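Local coordinates for DNA repair protein XRCC1 (PDB 3K77), which acts as a scaffold in DNA single-strand break repair, assembling repair complexes through partners such as DNA polymerase beta, DNA ligase III and polynucleotide kinase, at residues I4-V9 with V147-P152; V10-Q15 with R31-A36; V46-K51 with R124-K129. All coordinates share one frame; numbering follows the deposited sequence.

Contact 1: residues I4-V9 with V147-P152; sequences IRLRHV and VRFHSP
Ile4 enters the contact through both its backbone and its side chain. Ile4 N donates a nearly straight hydrogen bond to Phe149 O (2.8 Å, 164°), tying the start of the chain to the end of strand 143-150. Beside that bond, Ile4 CB lies 4.1 Å from Phe149 CB. The longer branch is set anti to the carbonyl carbon (chi1 -66°), which sends Ile4 CG1 alongside the backbone leaving His150, 3.6 Å from Ser151 N. The branched apolar residue suits this place because it can also touch Leu49 and Ile55. Two residues on, Leu6 again points toward the partner strand, and its CD2 comes within 4.2 Å of Phe149 CD2, at an oblique angle to the ring. The ring itself reaches on to Val128 and Ile130 of strand 124-133, so Phe149 links the two sheets of the domain. The polar neighbours face other partners: His150 NE2 bonds Asp59, and Ser151 OG bonds Pro2 O, a second tie to the N-terminal end. The chemistry is therefore one backbone hydrogen bond flanked by hydrocarbon, which implies that apolar burial, more than continuous strand pairing, joins residues 4-9 to 147-152.

Contact 2: residues V10-Q15 with R31-A36; sequences VSCSSQ and RKWRAA
In the beta-sandwich of the XRCC1 N-terminal domain, the end of strand 6-12 and the loop after it meet the short edge strand 33-34 of the other sheet, with Ser14 and Trp33 at the centre. The indole of Trp33 is brought across by its first torsion (chi1 163°, CG anti to the backbone N), and its pyrrole edge faces the loop. Trp33 NE1 donates to Ser14 O at 2.9 Å, with 152° at the hydrogen, and the acceptor lies close to the indole plane while the donor lies in the plane of the carbonyl. A tryptophan suits this place because its large hydrocarbon rings can be buried against Val45, Leu24 and Cys132 while its N-H meets a backbone acceptor. Cys12 SG sits obliquely beside the five-membered ring of Trp33, 4.5 Å from its centroid, a sulfur-aromatic contact; the same sulfur receives a weak hydrogen bond from Ser14 N. Gln15 CB lies near the plane at the ring edge, 3.7 Å from Trp33 NE1. The amide of Gln15 turns to Ala21 N, so its aliphatic root does the touching here.

Ser14 OG accepts Ala36 N at 2.9 Å, and the same oxygen is hydrogen-bonded to Glu40. The small side chain of Ala35 lets the hydroxyl come close, Ala35 CB being 3.6 Å from Ser14 OG. Gln15 CA makes a CH...O contact with Arg34 O, while the guanidinium of Arg34 forms a salt bridge with Asp63. Ser14 thus grips the facing segment through its carbonyl and its hydroxyl, one bond to an indole and one to a backbone amide. These two anchors imply that the loop is fixed by directional polar bonds, with the indole held in its rotation by an acceptor at its edge.

Contact 3: residues V46-K51 with R124-K129; sequences VLQLEK and RWDRVK
Leu47 and Val128 form the antiparallel hydrogen-bonded pair at the middle of this contact, where strand 42-49 runs beside residues 127-129 of strand 124-133 in one sheet of the beta-sandwich. Leu47 N donates to Val128 O at 2.7 Å, and Val128 N returns the bond to Leu47 O. Val46 with Lys129 and Gln48 with Arg127 are the non-hydrogen-bonded pairs on either side, both with side chains on the same face.

The CB of Gln48 meets Val10 CG2 of the neighbouring strand 6-12; CG then stands anti to the backbone N, and a bend at chi2 (69°) turns the amide toward Asp126 and Leu49. Gln48 CD lies 3.3 Å from Asp126 O. OE1 accepts a weak bond from Arg127 NE, at the edge of the guanidinium and in its plane, the two flat groups standing 79° apart. Gln48 NE2 turns the other way to its own neighbour, Leu49 O, at 2.7 Å and 171°; it also lies close to Asp126 O, at an angle too poor for a hydrogen bond. A glutamine suits the place because one flat group supplies both acceptor and donor. Asp126 closes this end of the pairing: its O accepts Leu49 N where the chain turns a corner, and its carboxylate bonds Ser75. On the side of Leu47 and Val128, Leu49 crosses Val128 at about a right angle, with Leu49 CD2 3.7 Å from Val128 CG2.

In the fold
Contacts 1 and 2 both start from strand 6-12 and reach the same four-stranded sheet; their centres lie about 17 Å apart. Contact 3 pairs strands within the other sheet and buries about twice the area of either. Each mixes core and surface: in contact 3 Leu47, Leu49 and Val128 are buried, whereas Gln48, Arg127 and Lys129 are partly exposed. Strand 6-12 borders strand 42-49, with classic beta bulges at Arg7-His8 facing Gln48 and at Val10-Ser11 facing Val46. Contact 1 meets contact 3 in the apolar interior, where Leu6 CD2 packs on Leu49 CD2. Regular strand pairing thus holds contact 3, hydrocarbon with one backbone bond contact 1, and polar bonds from side chains contact 2.

Contact 1: residues I4-V9 with V147-P152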
loop_
_atom_site.group_PDB
_atom_site.type_symbol
_atom_site.label_atom_id
_atom_site.label_comp_id
_atom_site.label_asym_id
_atom_site.label_seq_id
_atom_site.Cartn_x
_atom_site.Cartn_y
_atom_site.Cartn_z
ATOM N N ILE A 4 -4.653 11.742 6.313
ATOM C CA ILE A 4 -3.293 12.195 6.089
ATOM C C ILE A 4 -3.061 12.526 4.612
ATOM O O ILE A 4 -3.487 11.795 3.708
ATOM C CB ILE A 4 -2.270 11.131 6.554
ATOM C CG1 ILE A 4 -2.334 10.963 8.072
ATOM C CG2 ILE A 4 -0.859 11.515 6.148
ATOM C CD1 ILE A 4 -1.290 9.992 8.636
ATOM N N ARG A 5 -2.369 13.631 4.376
ATOM C CA ARG A 5 -2.097 14.083 3.028
ATOM C C ARG A 5 -0.755 13.563 2.534
ATOM O O ARG A 5 0.234 13.606 3.263
ATOM C CB ARG A 5 -2.120 15.607 2.990
ATOM C CG ARG A 5 -3.202 16.240 3.857
ATOM C CD ARG A 5 -3.802 17.435 3.155
ATOM N NE ARG A 5 -4.305 17.065 1.833
ATOM C CZ ARG A 5 -4.383 17.899 0.799
ATOM N NH1 ARG A 5 -3.983 19.159 0.927
ATOM N NH2 ARG A 5 -4.852 17.472 -0.366
ATOM N N LEU A 6 -0.732 13.081 1.290
ATOM C CA LEU A 6 0.471 12.510 0.676
ATOM C C LEU A 6 1.073 13.470 -0.348
ATOM O O LEU A 6 0.391 13.924 -1.262
ATOM C CB LEU A 6 0.149 11.168 0.005
ATOM C CG LEU A 6 -0.630 10.177 0.863
ATOM C CD1 LEU A 6 -1.183 9.078 -0.005
ATOM C CD2 LEU A 6 0.244 9.609 1.980
ATOM N N ARG A 7 2.357 13.758 -0.190
ATOM C CA ARG A 7 3.039 14.747 -1.013
ATOM C C ARG A 7 3.438 14.193 -2.393
ATOM O O ARG A 7 3.015 14.715 -3.434
ATOM C CB ARG A 7 4.266 15.277 -0.261
ATOM C CG ARG A 7 5.188 16.192 -1.053
ATOM C CD ARG A 7 6.444 16.444 -0.238
ATOM N NE ARG A 7 7.567 16.919 -1.042
ATOM C CZ ARG A 7 8.180 18.087 -0.857
ATOM N NH1 ARG A 7 7.784 18.906 0.107
ATOM N NH2 ARG A 7 9.195 18.438 -1.632
ATOM N N HIS A 8 4.244 13.135 -2.404
ATOM C CA HIS A 8 4.702 12.577 -3.666
ATOM C C HIS A 8 5.107 11.112 -3.537
ATOM O O HIS A 8 5.136 10.563 -2.435
ATOM C CB HIS A 8 5.823 13.444 -4.278
ATOM C CG HIS A 8 7.201 13.144 -3.759
ATOM N ND1 HIS A 8 7.670 13.625 -2.562
ATOM C CD2 HIS A 8 8.221 12.437 -4.309
ATOM C CE1 HIS A 8 8.915 13.210 -2.376
ATOM N NE2 HIS A 8 9.269 12.493 -3.421
ATOM N N VAL A 9 5.359 10.477 -4.679
ATOM C CA VAL A 9 5.858 9.106 -4.734
ATOM C C VAL A 9 7.387 9.126 -4.703
ATOM O O VAL A 9 8.019 9.713 -5.592
ATOM C CB VAL A 9 5.386 8.406 -6.026
ATOM C CG1 VAL A 9 5.920 6.963 -6.105
ATOM C CG2 VAL A 9 3.867 8.443 -6.109
ATOM N N VAL A 147 -5.537 3.968 -1.377
ATOM C CA VAL A 147 -5.060 3.783 -0.017
ATOM C C VAL A 147 -5.293 5.081 0.760
ATOM O O VAL A 147 -4.983 6.178 0.275
ATOM C CB VAL A 147 -3.563 3.358 0.028
ATOM C CG1 VAL A 147 -2.676 4.531 -0.324
ATOM C CG2 VAL A 147 -3.185 2.771 1.409
ATOM N N ARG A 148 -5.866 4.943 1.954
ATOM C CA ARG A 148 -6.135 6.078 2.825
ATOM C C ARG A 148 -5.516 5.877 4.201
ATOM O O ARG A 148 -5.770 4.879 4.882
ATOM C CB ARG A 148 -7.633 6.322 2.979
ATOM C CG ARG A 148 -8.205 7.297 1.973
ATOM C CD ARG A 148 -9.566 7.796 2.429
ATOM N NE ARG A 148 -10.523 6.703 2.574
ATOM C CZ ARG A 148 -11.400 6.350 1.639
ATOM N NH1 ARG A 148 -11.441 7.014 0.491
ATOM N NH2 ARG A 148 -12.237 5.337 1.853
ATOM N N PHE A 149 -4.681 6.831 4.589
ATOM C CA PHE A 149 -4.132 6.880 5.928
ATOM C C PHE A 149 -4.848 7.979 6.711
ATOM O O PHE A 149 -5.255 8.996 6.144
ATOM C CB PHE A 149 -2.624 7.106 5.850
ATOM C CG PHE A 149 -1.926 6.084 5.024
ATOM C CD1 PHE A 149 -1.489 4.898 5.597
ATOM C CD2 PHE A 149 -1.746 6.273 3.658
ATOM C CE1 PHE A 149 -0.855 3.925 4.828
ATOM C CE2 PHE A 149 -1.106 5.310 2.882
ATOM C CZ PHE A 149 -0.661 4.138 3.468
ATOM N N HIS A 150 -5.025 7.750 8.008
ATOM C CA HIS A 150 -5.712 8.700 8.871
ATOM C C HIS A 150 -4.872 8.868 10.107
ATOM O O HIS A 150 -4.348 7.892 10.651
ATOM C CB HIS A 150 -7.099 8.184 9.299
ATOM C CG HIS A 150 -7.974 7.755 8.158
ATOM N ND1 HIS A 150 -8.816 8.626 7.504
ATOM C CD2 HIS A 150 -8.136 6.551 7.560
ATOM C CE1 HIS A 150 -9.452 7.980 6.544
ATOM N NE2 HIS A 150 -9.053 6.720 6.551
ATOM N N SER A 151 -4.747 10.112 10.549
ATOM C CA SER A 151 -4.090 10.414 11.811
ATOM C C SER A 151 -5.084 10.241 12.970
ATOM O O SER A 151 -6.294 10.164 12.747
ATOM C CB SER A 151 -3.502 11.834 11.778
ATOM O OG SER A 151 -4.489 12.791 11.432
ATOM N N PRO A 152 -4.575 10.157 14.210
ATOM C CA PRO A 152 -5.464 10.088 15.376
ATOM C C PRO A 152 -6.415 11.280 15.443
ATOM O O PRO A 152 -6.030 12.396 15.088
ATOM C CB PRO A 152 -4.491 10.139 16.557
ATOM C CG PRO A 152 -3.217 9.589 16.016
ATOM C CD PRO A 152 -3.157 10.032 14.590
#

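Contact 2: residues V10-Q15 with R31-A36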
loop_
_atom_site.group_PDB
_atom_site.type_symbol
_atom_site.label_atom_id
_atom_site.label_comp_id
_atom_site.label_asym_id
_atom_site.label_seq_id
_atom_site.Cartn_x
_atom_site.Cartn_y
_atom_site.Cartn_z
ATOM N N VAL A 10 7.973 8.508 -3.676
ATOM C CA VAL A 10 9.433 8.464 -3.530
ATOM C C VAL A 10 10.106 7.411 -4.435
ATOM O O VAL A 10 11.188 7.630 -4.977
ATOM C CB VAL A 10 9.853 8.179 -2.072
ATOM C CG1 VAL A 10 11.361 8.054 -1.987
ATOM C CG2 VAL A 10 9.313 9.251 -1.122
ATOM N N SER A 11 9.454 6.266 -4.585
ATOM C CA SER A 11 9.979 5.189 -5.396
ATOM C C SER A 11 8.819 4.271 -5.724
ATOM O O SER A 11 7.788 4.301 -5.058
ATOM C CB SER A 11 11.015 4.403 -4.606
ATOM O OG SER A 11 10.373 3.646 -3.588
ATOM N N CYS A 12 8.999 3.455 -6.756
ATOM C CA CYS A 12 7.993 2.503 -7.187
ATOM C C CYS A 12 8.724 1.407 -7.919
ATOM O O CYS A 12 9.514 1.693 -8.814
ATOM C CB CYS A 12 6.996 3.168 -8.126
ATOM S SG CYS A 12 5.694 2.074 -8.745
ATOM N N SER A 13 8.479 0.158 -7.528
ATOM C CA SER A 13 9.170 -0.983 -8.130
ATOM C C SER A 13 8.642 -1.311 -9.532
ATOM O O SER A 13 9.344 -1.900 -10.347
ATOM C CB SER A 13 9.072 -2.216 -7.222
ATOM O OG SER A 13 7.832 -2.892 -7.402
ATOM N N SER A 14 7.400 -0.934 -9.794
ATOM C CA SER A 14 6.744 -1.252 -11.051
ATOM C C SER A 14 5.416 -0.516 -11.144
ATOM O O SER A 14 4.636 -0.502 -10.186
ATOM C CB SER A 14 6.490 -2.762 -11.160
ATOM O OG SER A 14 5.685 -3.066 -12.292
ATOM N N GLN A 15 5.154 0.085 -12.302
ATOM C CA GLN A 15 3.901 0.807 -12.501
ATOM C C GLN A 15 3.520 0.898 -13.961
ATOM O O GLN A 15 4.377 0.825 -14.849
ATOM C CB GLN A 15 3.978 2.212 -11.921
ATOM C CG GLN A 15 4.830 3.154 -12.733
ATOM C CD GLN A 15 4.912 4.536 -12.111
ATOM O OE1 GLN A 15 4.122 4.877 -11.229
ATOM N NE2 GLN A 15 5.869 5.337 -12.563
ATOM N N ARG A 31 -8.689 6.505 -9.348
ATOM C CA ARG A 31 -7.605 6.039 -10.196
ATOM C C ARG A 31 -6.711 5.034 -9.475
ATOM O O ARG A 31 -6.480 5.142 -8.266
ATOM C CB ARG A 31 -6.781 7.215 -10.689
ATOM C CG ARG A 31 -7.355 7.836 -11.927
ATOM C CD ARG A 31 -6.616 9.101 -12.265
ATOM N NE ARG A 31 -6.356 9.208 -13.692
ATOM C CZ ARG A 31 -5.999 10.337 -14.292
ATOM N NH1 ARG A 31 -5.882 11.457 -13.588
ATOM N NH2 ARG A 31 -5.771 10.353 -15.598
ATOM N N LYS A 32 -6.192 4.076 -10.240
ATOM C CA LYS A 32 -5.520 2.909 -9.684
ATOM C C LYS A 32 -4.009 2.893 -9.875
ATOM O O LYS A 32 -3.463 3.568 -10.738
ATOM C CB LYS A 32 -6.144 1.641 -10.279
ATOM C CG LYS A 32 -7.603 1.509 -9.935
ATOM C CD LYS A 32 -8.283 0.359 -10.646
ATOM C CE LYS A 32 -9.762 0.340 -10.274
ATOM N NZ LYS A 32 -10.549 -0.710 -10.987
ATOM N N TRP A 33 -3.331 2.105 -9.054
ATOM C CA TRP A 33 -1.937 1.798 -9.307
ATOM C C TRP A 33 -1.802 0.322 -9.648
ATOM O O TRP A 33 -2.277 -0.539 -8.900
ATOM C CB TRP A 33 -1.038 2.165 -8.123
ATOM C CG TRP A 33 0.315 1.492 -8.175
ATOM C CD1 TRP A 33 1.187 1.490 -9.228
ATOM C CD2 TRP A 33 0.944 0.724 -7.136
ATOM N NE1 TRP A 33 2.311 0.769 -8.912
ATOM C CE2 TRP A 33 2.187 0.285 -7.630
ATOM C CE3 TRP A 33 0.572 0.356 -5.830
ATOM C CZ2 TRP A 33 3.066 -0.495 -6.872
ATOM C CZ3 TRP A 33 1.447 -0.418 -5.073
ATOM C CH2 TRP A 33 2.675 -0.835 -5.594
ATOM N N ARG A 34 -1.151 0.038 -10.777
ATOM C CA ARG A 34 -0.959 -1.334 -11.220
ATOM C C ARG A 34 0.449 -1.562 -11.748
ATOM O O ARG A 34 1.147 -0.606 -12.123
ATOM C CB ARG A 34 -1.960 -1.683 -12.301
ATOM C CG ARG A 34 -3.339 -2.002 -11.813
ATOM C CD ARG A 34 -3.956 -2.936 -12.830
ATOM N NE ARG A 34 -5.402 -3.016 -12.739
ATOM C CZ ARG A 34 -6.156 -3.637 -13.637
ATOM N NH1 ARG A 34 -5.590 -4.220 -14.685
ATOM N NH2 ARG A 34 -7.470 -3.672 -13.490
ATOM N N ALA A 35 0.851 -2.835 -11.767
ATOM C CA ALA A 35 2.174 -3.231 -12.228
ATOM C C ALA A 35 2.322 -2.975 -13.726
ATOM O O ALA A 35 1.349 -3.044 -14.490
ATOM C CB ALA A 35 2.442 -4.689 -11.902
ATOM N N ALA A 36 3.544 -2.668 -14.144
ATOM C CA ALA A 36 3.800 -2.396 -15.542
ATOM C C ALA A 36 3.464 -3.648 -16.317
ATOM O O ALA A 36 3.024 -3.586 -17.462
ATOM C CB ALA A 36 5.249 -2.026 -15.750
#

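Contact 3: residues V46-K51 with R124-K129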
loop_
_atom_site.group_PDB
_atom_site.type_symbol
_atom_site.label_atom_id
_atom_site.label_comp_id
_atom_site.label_asym_id
_atom_site.label_seq_id
_atom_site.Cartn_x
_atom_site.Cartn_y
_atom_site.Cartn_z
ATOM N N VAL A 46 6.870 3.663 -2.372
ATOM C CA VAL A 46 7.066 4.461 -1.185
ATOM C C VAL A 46 6.419 5.828 -1.411
ATOM O O VAL A 46 6.718 6.507 -2.395
ATOM C CB VAL A 46 8.548 4.612 -0.869
ATOM C CG1 VAL A 46 8.739 5.511 0.358
ATOM C CG2 VAL A 46 9.158 3.233 -0.661
ATOM N N LEU A 47 5.517 6.211 -0.510
ATOM C CA LEU A 47 4.863 7.511 -0.575
ATOM C C LEU A 47 5.382 8.439 0.516
ATOM O O LEU A 47 5.572 8.017 1.654
ATOM C CB LEU A 47 3.350 7.359 -0.463
ATOM C CG LEU A 47 2.748 6.418 -1.503
ATOM C CD1 LEU A 47 1.284 6.142 -1.199
ATOM C CD2 LEU A 47 2.934 6.974 -2.915
ATOM N N GLN A 48 5.627 9.696 0.148
ATOM C CA GLN A 48 6.065 10.721 1.092
ATOM C C GLN A 48 4.871 11.515 1.624
ATOM O O GLN A 48 4.112 12.098 0.844
ATOM C CB GLN A 48 7.071 11.661 0.425
ATOM C CG GLN A 48 7.423 12.922 1.222
ATOM C CD GLN A 48 8.222 12.634 2.483
ATOM O OE1 GLN A 48 9.297 12.025 2.436
ATOM N NE2 GLN A 48 7.706 13.086 3.624
ATOM N N LEU A 49 4.706 11.534 2.949
ATOM C CA LEU A 49 3.685 12.366 3.586
ATOM C C LEU A 49 4.094 13.842 3.569
ATOM O O LEU A 49 5.276 14.165 3.550
ATOM C CB LEU A 49 3.444 11.939 5.033
ATOM C CG LEU A 49 3.400 10.458 5.428
ATOM C CD1 LEU A 49 2.772 10.322 6.816
ATOM C CD2 LEU A 49 2.635 9.615 4.425
ATOM N N GLU A 50 3.116 14.740 3.582
ATOM C CA GLU A 50 3.416 16.168 3.558
ATOM C C GLU A 50 4.134 16.585 4.829
ATOM O O GLU A 50 5.029 17.422 4.793
ATOM C CB GLU A 50 2.152 17.012 3.342
ATOM C CG GLU A 50 1.728 17.083 1.893
ATOM C CD GLU A 50 0.427 17.826 1.714
ATOM O OE1 GLU A 50 -0.165 17.726 0.616
ATOM O OE2 GLU A 50 -0.002 18.505 2.675
ATOM N N LYS A 51 3.733 15.986 5.948
ATOM C CA LYS A 51 4.380 16.203 7.238
ATOM C C LYS A 51 4.522 14.886 7.971
ATOM O O LYS A 51 3.873 13.903 7.621
ATOM C CB LYS A 51 3.595 17.200 8.100
ATOM C CG LYS A 51 2.173 17.462 7.629
ATOM C CD LYS A 51 1.163 17.474 8.780
ATOM C CE LYS A 51 1.755 17.976 10.090
ATOM N NZ LYS A 51 0.721 17.983 11.168
ATOM N N ARG A 124 5.742 8.451 15.036
ATOM C CA ARG A 124 5.417 9.329 13.904
ATOM C C ARG A 124 6.331 9.068 12.719
ATOM O O ARG A 124 7.526 8.818 12.896
ATOM C CB ARG A 124 5.529 10.806 14.299
ATOM C CG ARG A 124 4.904 11.147 15.636
ATOM C CD ARG A 124 4.632 12.635 15.727
ATOM N NE ARG A 124 3.280 12.982 15.288
ATOM C CZ ARG A 124 2.967 14.130 14.691
ATOM N NH1 ARG A 124 3.918 15.024 14.449
ATOM N NH2 ARG A 124 1.713 14.383 14.320
ATOM N N TRP A 125 5.769 9.151 11.517
ATOM C CA TRP A 125 6.522 8.877 10.299
ATOM C C TRP A 125 6.176 9.877 9.196
ATOM O O TRP A 125 5.193 10.613 9.299
ATOM C CB TRP A 125 6.231 7.457 9.804
ATOM C CG TRP A 125 6.246 6.421 10.872
ATOM C CD1 TRP A 125 5.182 5.994 11.601
ATOM C CD2 TRP A 125 7.377 5.661 11.329
ATOM N NE1 TRP A 125 5.574 5.023 12.491
ATOM C CE2 TRP A 125 6.918 4.795 12.338
ATOM C CE3 TRP A 125 8.729 5.631 10.983
ATOM C CZ2 TRP A 125 7.755 3.915 13.008
ATOM C CZ3 TRP A 125 9.560 4.753 11.649
ATOM C CH2 TRP A 125 9.068 3.903 12.646
ATOM N N ASP A 126 6.977 9.893 8.134
ATOM C CA ASP A 126 6.687 10.735 6.976
ATOM C C ASP A 126 6.878 9.969 5.671
ATOM O O ASP A 126 6.717 10.513 4.590
ATOM C CB ASP A 126 7.515 12.031 7.006
ATOM C CG ASP A 126 9.009 11.779 7.065
ATOM O OD1 ASP A 126 9.416 10.643 7.363
ATOM O OD2 ASP A 126 9.778 12.726 6.808
ATOM N N ARG A 127 7.210 8.692 5.794
ATOM C CA ARG A 127 7.347 7.816 4.647
ATOM C C ARG A 127 6.456 6.584 4.835
ATOM O O ARG A 127 6.264 6.107 5.954
ATOM C CB ARG A 127 8.804 7.382 4.485
ATOM C CG ARG A 127 9.762 8.488 4.091
ATOM C CD ARG A 127 9.675 8.772 2.613
ATOM N NE ARG A 127 10.870 9.449 2.112
ATOM C CZ ARG A 127 12.028 8.838 1.852
ATOM N NH1 ARG A 127 12.157 7.537 2.059
ATOM N NH2 ARG A 127 13.067 9.520 1.388
ATOM N N VAL A 128 5.928 6.065 3.731
ATOM C CA VAL A 128 5.024 4.926 3.784
ATOM C C VAL A 128 5.301 3.972 2.620
ATOM O O VAL A 128 5.215 4.349 1.455
ATOM C CB VAL A 128 3.546 5.377 3.756
ATOM C CG1 VAL A 128 2.648 4.211 3.450
ATOM C CG2 VAL A 128 3.157 6.021 5.059
ATOM N N LYS A 129 5.654 2.736 2.954
ATOM C CA LYS A 129 5.930 1.714 1.959
ATOM C C LYS A 129 4.777 0.721 1.872
ATOM O O LYS A 129 4.387 0.116 2.869
ATOM C CB LYS A 129 7.233 0.974 2.304
ATOM C CG LYS A 129 7.718 0.012 1.237
ATOM C CD LYS A 129 9.142 -0.419 1.509
ATOM C CE LYS A 129 9.631 -1.445 0.485
ATOM N NZ LYS A 129 11.052 -1.844 0.717
#